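Local coordinates for chromosome partition protein Smc (PDB 3NWC) that forms the dimerizing, DNA-binding hinge of an SMC protein, which is probably required for chromosome condensation and partitioning, at residues 56-61 against 148-153. Residues are numbered along the deposited sequence; the frame is centred on the assembly and turned at random. Where two conformers were deposited one is given.
Sequences EVALGN and RMVTIE
Val150 and Arg148, alternate residues on one face of strand 148-151, meet the last turn of helix 52-59 in the SMC hinge domain, where the helix packs against a mixed beta-sheet. Val150 spreads its two methyls over neighbouring helix residues: the Val57 and Val150 side chains cross obliquely, with Val150 CG2 3.8 Å from Val57 CG1, while Val150 CG1 lies 4.0 Å from Ala58 CB. A branched valine suits the strand because it covers two helix positions at once. The single methyl of Ala58 suits the place where the CA atoms of the two segments come nearest, Ala58 to Val150 at 6.1 Å.

Arg148 serves the polar end of the helix. Its CG stands anti to the backbone N (chi1 -171°), and the chain runs extended to NE, long enough to carry the guanidinium to the C-terminal carbonyls. Carbonyls of a helix's last turn generally have no i+4 N-H ahead of them, and here Arg148 and water serve them; the positive group probably also suits the negative end of the helix dipole. Edge-on, NH1 donates to Ala58 O at 3.0 Å, and the oxygen lies only 10° out of the guanidinium plane; NH2 adds a weak, longer bond to the same oxygen. NH1 also bonds Thr131 OG1 on the adjacent strand 131-134, which probably helps fix the rotation of the group. Val57 also packs on Arg88 of the second subunit, so this part of the helix lies beside the dimer partner. Two waters extend the grip of Arg148: one donates to Leu59 O and accepts a weak bond from NH2, and the other accepts from NH2 and donates to Val57 O at 2.8 Å.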
loop_
_atom_site.group_PDB
_atom_site.type_symbol
_atom_site.label_atom_id
_atom_site.label_comp_id
_atom_site.label_asym_id
_atom_site.label_seq_id
_atom_site.Cartn_x
_atom_site.Cartn_y
_atom_site.Cartn_z
ATOM N N GLU A 56 -12.048 7.533 -0.371
ATOM C CA GLU A 56 -10.893 7.433 -1.272
ATOM C C GLU A 56 -9.628 7.155 -0.464
ATOM O O GLU A 56 -8.851 6.254 -0.802
ATOM C CB GLU A 56 -10.734 8.721 -2.084
ATOM C CG GLU A 56 -9.422 8.817 -2.880
ATOM C CD GLU A 56 -9.322 7.792 -3.989
ATOM O OE1 GLU A 56 -10.364 7.423 -4.565
ATOM O OE2 GLU A 56 -8.189 7.362 -4.289
ATOM N N VAL A 57 -9.410 7.939 0.592
ATOM C CA VAL A 57 -8.221 7.770 1.435
ATOM C C VAL A 57 -8.220 6.424 2.172
ATOM O O VAL A 57 -7.195 5.721 2.239
ATOM C CB VAL A 57 -8.077 8.948 2.438
ATOM C CG1 VAL A 57 -6.994 8.672 3.469
ATOM C CG2 VAL A 57 -7.815 10.269 1.688
ATOM N N ALA A 58 -9.359 6.051 2.739
ATOM C CA ALA A 58 -9.368 4.820 3.522
ATOM C C ALA A 58 -9.194 3.561 2.666
ATOM O O ALA A 58 -8.662 2.543 3.137
ATOM C CB ALA A 58 -10.630 4.722 4.391
ATOM N N LEU A 59 -9.680 3.604 1.428
ATOM C CA LEU A 59 -9.458 2.497 0.500
ATOM C C LEU A 59 -8.008 2.484 0.039
ATOM O O LEU A 59 -7.373 1.435 -0.019
ATOM C CB LEU A 59 -10.347 2.635 -0.722
ATOM C CG LEU A 59 -11.626 1.833 -0.873
ATOM C CD1 LEU A 59 -12.167 2.036 -2.277
ATOM C CD2 LEU A 59 -11.345 0.360 -0.633
ATOM N N GLY A 60 -7.488 3.659 -0.299
ATOM C CA GLY A 60 -6.122 3.757 -0.801
ATOM C C GLY A 60 -5.887 2.785 -1.946
ATOM O O GLY A 60 -6.715 2.679 -2.858
ATOM N N ASN A 61 -4.770 2.066 -1.900
ATOM C CA ASN A 61 -4.418 1.136 -2.972
ATOM C C ASN A 61 -5.374 -0.036 -3.083
ATOM O O ASN A 61 -5.421 -0.718 -4.103
ATOM C CB ASN A 61 -2.999 0.598 -2.788
ATOM C CG ASN A 61 -1.948 1.602 -3.165
ATOM O OD1 ASN A 61 -2.231 2.581 -3.854
ATOM N ND2 ASN A 61 -0.718 1.366 -2.723
ATOM N N ARG A 148 -8.677 1.934 13.497
ATOM C CA ARG A 148 -8.368 2.499 12.167
ATOM C C ARG A 148 -9.298 3.671 11.890
ATOM O O ARG A 148 -10.516 3.520 11.899
ATOM C CB ARG A 148 -8.468 1.453 11.055
ATOM C CG ARG A 148 -7.944 1.944 9.685
ATOM C CD ARG A 148 -7.975 0.835 8.635
ATOM N NE ARG A 148 -6.971 1.034 7.579
ATOM C CZ ARG A 148 -7.228 1.554 6.381
ATOM N NH1 ARG A 148 -8.457 1.936 6.067
ATOM N NH2 ARG A 148 -6.248 1.685 5.492
HETATM N N MSE A 149 -8.721 4.846 11.634
HETATM C CA MSE A 149 -9.517 6.050 11.433
HETATM C C MSE A 149 -9.091 6.806 10.179
HETATM O O MSE A 149 -7.927 6.792 9.784
HETATM C CB MSE A 149 -9.400 6.981 12.639
HETATM C CG MSE A 149 -9.934 6.385 13.936
HETATM SE SE MSE A 149 -9.302 7.432 15.450
HETATM C CE MSE A 149 -7.399 7.028 15.308
ATOM N N VAL A 150 -10.049 7.481 9.567
ATOM C CA VAL A 150 -9.728 8.404 8.489
ATOM C C VAL A 150 -10.454 9.691 8.850
ATOM O O VAL A 150 -11.584 9.641 9.318
ATOM C CB VAL A 150 -10.158 7.848 7.113
ATOM C CG1 VAL A 150 -11.674 7.516 7.082
ATOM C CG2 VAL A 150 -9.783 8.809 6.009
ATOM N N THR A 151 -9.801 10.834 8.694
ATOM C CA THR A 151 -10.489 12.098 8.970
ATOM C C THR A 151 -11.234 12.534 7.729
ATOM O O THR A 151 -10.931 12.090 6.631
ATOM C CB THR A 151 -9.542 13.223 9.420
ATOM O OG1 THR A 151 -8.712 13.637 8.324
ATOM C CG2 THR A 151 -8.682 12.767 10.585
ATOM N N ILE A 152 -12.217 13.407 7.905
ATOM C CA ILE A 152 -13.007 13.871 6.788
ATOM C C ILE A 152 -12.122 14.575 5.760
ATOM O O ILE A 152 -12.428 14.580 4.581
ATOM C CB ILE A 152 -14.126 14.827 7.250
ATOM C CG1 ILE A 152 -15.265 14.024 7.869
ATOM C CG2 ILE A 152 -14.671 15.616 6.077
ATOM C CD1 ILE A 152 -16.133 13.338 6.833
ATOM N N GLU A 153 -11.016 15.147 6.223
ATOM C CA GLU A 153 -10.132 15.906 5.345
ATOM C C GLU A 153 -8.985 15.077 4.787
ATOM O O GLU A 153 -8.178 15.574 3.992
ATOM C CB GLU A 153 -9.621 17.157 6.055
ATOM C CG GLU A 153 -10.722 18.192 6.272
ATOM C CD GLU A 153 -11.456 18.530 4.984
ATOM O OE1 GLU A 153 -10.886 18.302 3.896
ATOM O OE2 GLU A 153 -12.600 19.022 5.056
HETATM O O HOH W 1 -5.674 3.460 2.981
HETATM O O HOH W 2 -5.669 0.951 2.264
#